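Local coordinates for protein putative polyketide synthase (Brevibacillus brevis, PDB 6HP2) that forms the O-methyltransferase domain of a trans-AT polyketide synthase, binds S-adenosyl-L-homocysteine, and probably methylates oxygen on intermediates of a bacillaene-type antibiotic pathway, at residues I225-D236 with Y299-L310. Numbering follows the deposited sequence.
Sequences IELLAEHQLVID and YTKRCEWNASKL
The buried side-chain amide of Asn-306 ties helix 299-310 to the backbone of both the strand and the helix of 225-236. Ile-235 N donates to its OD1 at 2.8 Å. ND2 gives an almost straight bond (178°) to Leu-233 O, which lies in the amide plane. A weak bond from ND2 to Ile-225 O adds a third tie, so both ends of the amide are used and its flip is fixed. One turn earlier, Arg-302 sends NE to Ala-229 O at 2.9 Å, on a lone pair in the carbonyl plane, with NH2 adding a weak second bond. That carbonyl also accepts from Gln-232 N in the Schellman motif ending helix 221-230, so two donors, one from each segment, share it; Gln-232 CA lies over one face of the guanidinium, and NH1 is hydrogen-bonded to Ala-294 O. Farther along, Trp-305 has CG anti to its backbone N (chi1 -175°), which brings the indole edge to the strand. There NE1 donates to Ile-235 O at 2.8 Å, with the oxygen near the ring plane. Lys-309 runs past Ile-235 and puts NZ above the carbonyl plane of Asp-236, 3.0 Å from its O; a water links NZ to Asp-236 OD1.

Between the helices, two knobs fill holes. Ile-225 packs among Cys-303, Asn-306, Ala-307 and Leu-310, tightly where CG1 meets Leu-310 CD1 at 3.5 Å. Ala-229 sits among Tyr-299, Arg-302, Cys-303 and Asn-306, its CB 3.5 Å from Cys-303 SG, which itself lies over a face of the Tyr-299 ring. Ile-235 CD1 packs on Leu-310 from the strand.

Helix 299-310 thus lies against helix 221-230 and the start of strand 233-240, at 25° to strand segment 233-235, away from this Rossmann-like methyltransferase's S-adenosyl-L-homocysteine pocket; Leu-227 touches helix 179-188, and strand 233-240 pairs antiparallel with strand 284-293.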
loop_
_atom_site.group_PDB
_atom_site.type_symbol
_atom_site.label_atom_id
_atom_site.label_comp_id
_atom_site.label_asym_id
_atom_site.label_seq_id
_atom_site.Cartn_x
_atom_site.Cartn_y
_atom_site.Cartn_z
ATOM N N ILE A 225 -11.750 -12.415 4.027
ATOM C CA ILE A 225 -11.482 -13.790 4.409
ATOM C C ILE A 225 -11.702 -14.726 3.230
ATOM O O ILE A 225 -10.859 -15.584 2.908
ATOM C CB ILE A 225 -12.379 -14.170 5.599
ATOM C CG1 ILE A 225 -11.922 -13.417 6.848
ATOM C CG2 ILE A 225 -12.447 -15.745 5.776
ATOM C CD1 ILE A 225 -12.928 -13.581 8.040
ATOM N N GLU A 226 -12.861 -14.609 2.609
ATOM C CA GLU A 226 -13.256 -15.482 1.509
ATOM C C GLU A 226 -12.536 -15.178 0.197
ATOM O O GLU A 226 -12.221 -16.108 -0.567
ATOM C CB GLU A 226 -14.764 -15.384 1.334
ATOM C CG GLU A 226 -15.522 -15.986 2.533
ATOM C CD GLU A 226 -17.036 -15.678 2.520
ATOM O OE1 GLU A 226 -17.566 -15.062 1.560
ATOM O OE2 GLU A 226 -17.671 -16.001 3.530
ATOM N N LEU A 227 -12.296 -13.900 -0.079
ATOM C CA LEU A 227 -11.583 -13.520 -1.288
ATOM C C LEU A 227 -10.172 -14.104 -1.272
ATOM O O LEU A 227 -9.716 -14.702 -2.249
ATOM C CB LEU A 227 -11.520 -12.000 -1.402
ATOM C CG LEU A 227 -10.646 -11.402 -2.517
ATOM C CD1 LEU A 227 -11.221 -11.814 -3.867
ATOM C CD2 LEU A 227 -10.579 -9.884 -2.389
ATOM N N LEU A 228 -9.467 -13.938 -0.160
ATOM C CA LEU A 228 -8.124 -14.488 -0.045
ATOM C C LEU A 228 -8.155 -16.006 -0.082
ATOM O O LEU A 228 -7.435 -16.604 -0.871
ATOM C CB LEU A 228 -7.443 -14.007 1.231
ATOM C CG LEU A 228 -7.258 -12.520 1.332
ATOM C CD1 LEU A 228 -6.622 -12.174 2.682
ATOM C CD2 LEU A 228 -6.383 -11.960 0.213
ATOM N N ALA A 229 -9.002 -16.642 0.759
ATOM C CA ALA A 229 -9.084 -18.095 0.804
ATOM C C ALA A 229 -9.417 -18.657 -0.580
ATOM O O ALA A 229 -8.878 -19.683 -0.990
ATOM C CB ALA A 229 -10.176 -18.569 1.806
ATOM N N GLU A 230 -10.257 -17.955 -1.348
ATOM C CA GLU A 230 -10.649 -18.466 -2.668
ATOM C C GLU A 230 -9.447 -18.545 -3.599
ATOM O O GLU A 230 -9.385 -19.428 -4.465
ATOM C CB GLU A 230 -11.717 -17.580 -3.303
ATOM C CG GLU A 230 -12.142 -18.061 -4.665
ATOM C CD GLU A 230 -12.975 -19.327 -4.573
ATOM O OE1 GLU A 230 -13.662 -19.507 -3.543
ATOM O OE2 GLU A 230 -12.908 -20.158 -5.511
ATOM N N HIS A 231 -8.476 -17.645 -3.433
ATOM C CA HIS A 231 -7.277 -17.680 -4.269
ATOM C C HIS A 231 -6.056 -18.236 -3.536
ATOM O O HIS A 231 -4.935 -17.828 -3.807
ATOM C CB HIS A 231 -7.045 -16.289 -4.824
ATOM C CG HIS A 231 -8.200 -15.825 -5.659
ATOM N ND1 HIS A 231 -8.376 -16.247 -6.964
ATOM C CD2 HIS A 231 -9.328 -15.152 -5.327
ATOM C CE1 HIS A 231 -9.525 -15.778 -7.420
ATOM N NE2 HIS A 231 -10.103 -15.088 -6.453
ATOM N N GLN A 232 -6.274 -19.178 -2.626
ATOM C CA GLN A 232 -5.215 -19.955 -1.974
ATOM C C GLN A 232 -4.361 -19.121 -1.023
ATOM O O GLN A 232 -3.267 -19.526 -0.630
ATOM C CB GLN A 232 -4.322 -20.626 -3.023
ATOM C CG GLN A 232 -5.022 -21.644 -3.940
ATOM C CD GLN A 232 -5.793 -20.991 -5.071
ATOM O OE1 GLN A 232 -5.254 -20.182 -5.826
ATOM N NE2 GLN A 232 -7.066 -21.341 -5.192
ATOM N N LEU A 233 -4.820 -17.959 -0.614
ATOM C CA LEU A 233 -3.996 -17.119 0.233
ATOM C C LEU A 233 -4.454 -17.130 1.681
ATOM O O LEU A 233 -5.648 -17.143 1.982
ATOM C CB LEU A 233 -4.003 -15.683 -0.314
ATOM C CG LEU A 233 -3.410 -15.524 -1.689
ATOM C CD1 LEU A 233 -3.723 -14.106 -2.309
ATOM C CD2 LEU A 233 -1.894 -15.717 -1.703
ATOM N N VAL A 234 -3.500 -17.017 2.584
ATOM C CA VAL A 234 -3.783 -16.861 3.989
ATOM C C VAL A 234 -2.975 -15.727 4.537
ATOM O O VAL A 234 -1.897 -15.406 4.039
ATOM C CB VAL A 234 -3.484 -18.176 4.778
ATOM C CG1 VAL A 234 -4.448 -19.220 4.299
ATOM C CG2 VAL A 234 -2.057 -18.611 4.543
ATOM N N ILE A 235 -3.499 -15.178 5.615
ATOM C CA ILE A 235 -2.899 -14.068 6.317
ATOM C C ILE A 235 -1.840 -14.590 7.255
ATOM O O ILE A 235 -2.154 -15.275 8.225
ATOM C CB ILE A 235 -3.955 -13.265 7.071
ATOM C CG1 ILE A 235 -4.936 -12.658 6.092
ATOM C CG2 ILE A 235 -3.244 -12.240 7.961
ATOM C CD1 ILE A 235 -6.254 -12.171 6.793
ATOM N N ASP A 236 -0.585 -14.191 7.016
ATOM C CA ASP A 236 0.467 -14.515 7.959
ATOM C C ASP A 236 0.516 -13.477 9.075
ATOM O O ASP A 236 0.782 -13.812 10.244
ATOM C CB ASP A 236 1.818 -14.608 7.215
ATOM C CG ASP A 236 2.934 -15.139 8.116
ATOM O OD1 ASP A 236 2.746 -16.223 8.698
ATOM O OD2 ASP A 236 3.955 -14.460 8.248
ATOM N N TYR A 299 -10.157 -24.960 1.509
ATOM C CA TYR A 299 -10.725 -23.615 1.514
ATOM C C TYR A 299 -11.242 -23.277 2.898
ATOM O O TYR A 299 -10.983 -22.196 3.421
ATOM C CB TYR A 299 -11.854 -23.510 0.483
ATOM C CG TYR A 299 -12.663 -22.255 0.592
ATOM C CD1 TYR A 299 -12.288 -21.088 -0.082
ATOM C CD2 TYR A 299 -13.818 -22.222 1.351
ATOM C CE1 TYR A 299 -13.023 -19.919 0.057
ATOM C CE2 TYR A 299 -14.559 -21.063 1.479
ATOM C CZ TYR A 299 -14.176 -19.931 0.814
ATOM O OH TYR A 299 -14.968 -18.777 0.899
ATOM N N THR A 300 -11.972 -24.221 3.518
ATOM C CA THR A 300 -12.556 -23.955 4.829
ATOM C C THR A 300 -11.475 -23.638 5.856
ATOM O O THR A 300 -11.648 -22.747 6.686
ATOM C CB THR A 300 -13.416 -25.132 5.264
ATOM O OG1 THR A 300 -14.394 -25.365 4.240
ATOM C CG2 THR A 300 -14.111 -24.837 6.577
ATOM N N LYS A 301 -10.351 -24.346 5.802
ATOM C CA LYS A 301 -9.272 -24.103 6.750
ATOM C C LYS A 301 -8.563 -22.793 6.457
ATOM O O LYS A 301 -8.105 -22.091 7.378
ATOM C CB LYS A 301 -8.274 -25.263 6.708
ATOM C CG LYS A 301 -8.756 -26.536 7.456
ATOM C CD LYS A 301 -8.866 -26.283 8.955
ATOM C CE LYS A 301 -8.972 -27.570 9.742
ATOM N NZ LYS A 301 -10.183 -28.347 9.375
ATOM N N ARG A 302 -8.465 -22.432 5.185
ATOM C CA ARG A 302 -7.953 -21.104 4.870
ATOM C C ARG A 302 -8.856 -20.021 5.441
ATOM O O ARG A 302 -8.363 -18.999 5.963
ATOM C CB ARG A 302 -7.789 -20.944 3.367
ATOM C CG ARG A 302 -6.708 -21.879 2.776
ATOM C CD ARG A 302 -6.252 -21.473 1.379
ATOM N NE ARG A 302 -7.261 -21.618 0.355
ATOM C CZ ARG A 302 -7.356 -22.656 -0.466
ATOM N NH1 ARG A 302 -6.486 -23.660 -0.398
ATOM N NH2 ARG A 302 -8.315 -22.694 -1.370
ATOM N N CYS A 303 -10.176 -20.219 5.352
ATOM C CA CYS A 303 -11.118 -19.242 5.919
ATOM C C CYS A 303 -10.964 -19.134 7.422
ATOM O O CYS A 303 -10.929 -18.035 7.975
ATOM C CB CYS A 303 -12.566 -19.631 5.588
ATOM S SG CYS A 303 -12.953 -19.268 3.877
ATOM N N GLU A 304 -10.844 -20.274 8.100
ATOM C CA GLU A 304 -10.737 -20.256 9.548
ATOM C C GLU A 304 -9.438 -19.608 9.972
ATOM O O GLU A 304 -9.408 -18.840 10.943
ATOM C CB GLU A 304 -10.849 -21.696 10.108
ATOM C CG GLU A 304 -12.218 -22.273 9.799
ATOM C CD GLU A 304 -12.378 -23.703 10.291
ATOM O OE1 GLU A 304 -13.544 -24.118 10.489
ATOM O OE2 GLU A 304 -11.335 -24.388 10.473
ATOM N N TRP A 305 -8.358 -19.853 9.222
ATOM C CA TRP A 305 -7.104 -19.183 9.547
ATOM C C TRP A 305 -7.237 -17.673 9.380
ATOM O O TRP A 305 -6.844 -16.876 10.251
ATOM C CB TRP A 305 -6.010 -19.717 8.641
ATOM C CG TRP A 305 -4.666 -19.181 8.960
ATOM C CD1 TRP A 305 -4.095 -18.057 8.484
ATOM C CD2 TRP A 305 -3.742 -19.744 9.915
ATOM N NE1 TRP A 305 -2.849 -17.904 9.036
ATOM C CE2 TRP A 305 -2.613 -18.920 9.928
ATOM C CE3 TRP A 305 -3.773 -20.866 10.760
ATOM C CZ2 TRP A 305 -1.501 -19.180 10.748
ATOM C CZ3 TRP A 305 -2.670 -21.125 11.568
ATOM C CH2 TRP A 305 -1.554 -20.286 11.555
ATOM N N ASN A 306 -7.784 -17.248 8.252
ATOM C CA ASN A 306 -7.891 -15.808 8.008
ATOM C C ASN A 306 -8.797 -15.130 9.028
ATOM O O ASN A 306 -8.509 -14.007 9.471
ATOM C CB ASN A 306 -8.369 -15.590 6.588
ATOM C CG ASN A 306 -7.301 -15.973 5.550
ATOM O OD1 ASN A 306 -6.102 -16.080 5.855
ATOM N ND2 ASN A 306 -7.743 -16.201 4.324
ATOM N N ALA A 307 -9.894 -15.804 9.425
ATOM C CA ALA A 307 -10.811 -15.200 10.370
ATOM C C ALA A 307 -10.128 -15.000 11.712
ATOM O O ALA A 307 -10.358 -13.996 12.386
ATOM C CB ALA A 307 -12.044 -16.084 10.536
ATOM N N SER A 308 -9.303 -15.966 12.125
ATOM C CA SER A 308 -8.571 -15.869 13.383
ATOM C C SER A 308 -7.573 -14.710 13.361
ATOM O O SER A 308 -7.414 -13.971 14.346
ATOM C CB SER A 308 -7.837 -17.211 13.643
ATOM O OG SER A 308 -7.009 -17.130 14.776
ATOM N N LYS A 309 -6.837 -14.569 12.267
ATOM C CA LYS A 309 -5.929 -13.443 12.171
ATOM C C LYS A 309 -6.677 -12.113 12.233
ATOM O O LYS A 309 -6.211 -11.156 12.865
ATOM C CB LYS A 309 -5.142 -13.535 10.854
ATOM C CG LYS A 309 -4.187 -14.759 10.843
ATOM C CD LYS A 309 -2.977 -14.456 11.720
ATOM C CE LYS A 309 -2.033 -15.659 11.757
ATOM N NZ LYS A 309 -0.737 -15.259 12.357
ATOM N N LEU A 310 -7.803 -12.012 11.532
ATOM C CA LEU A 310 -8.525 -10.737 11.505
ATOM C C LEU A 310 -9.241 -10.425 12.821
ATOM O O LEU A 310 -9.589 -9.256 13.056
ATOM C CB LEU A 310 -9.512 -10.742 10.360
ATOM C CG LEU A 310 -8.875 -10.583 8.968
ATOM C CD1 LEU A 310 -9.763 -10.902 7.843
ATOM C CD2 LEU A 310 -8.356 -9.192 8.761
HETATM O O HOH W 1 -15.448 -17.889 -1.939
HETATM O O HOH W 2 1.427 -16.959 11.431
#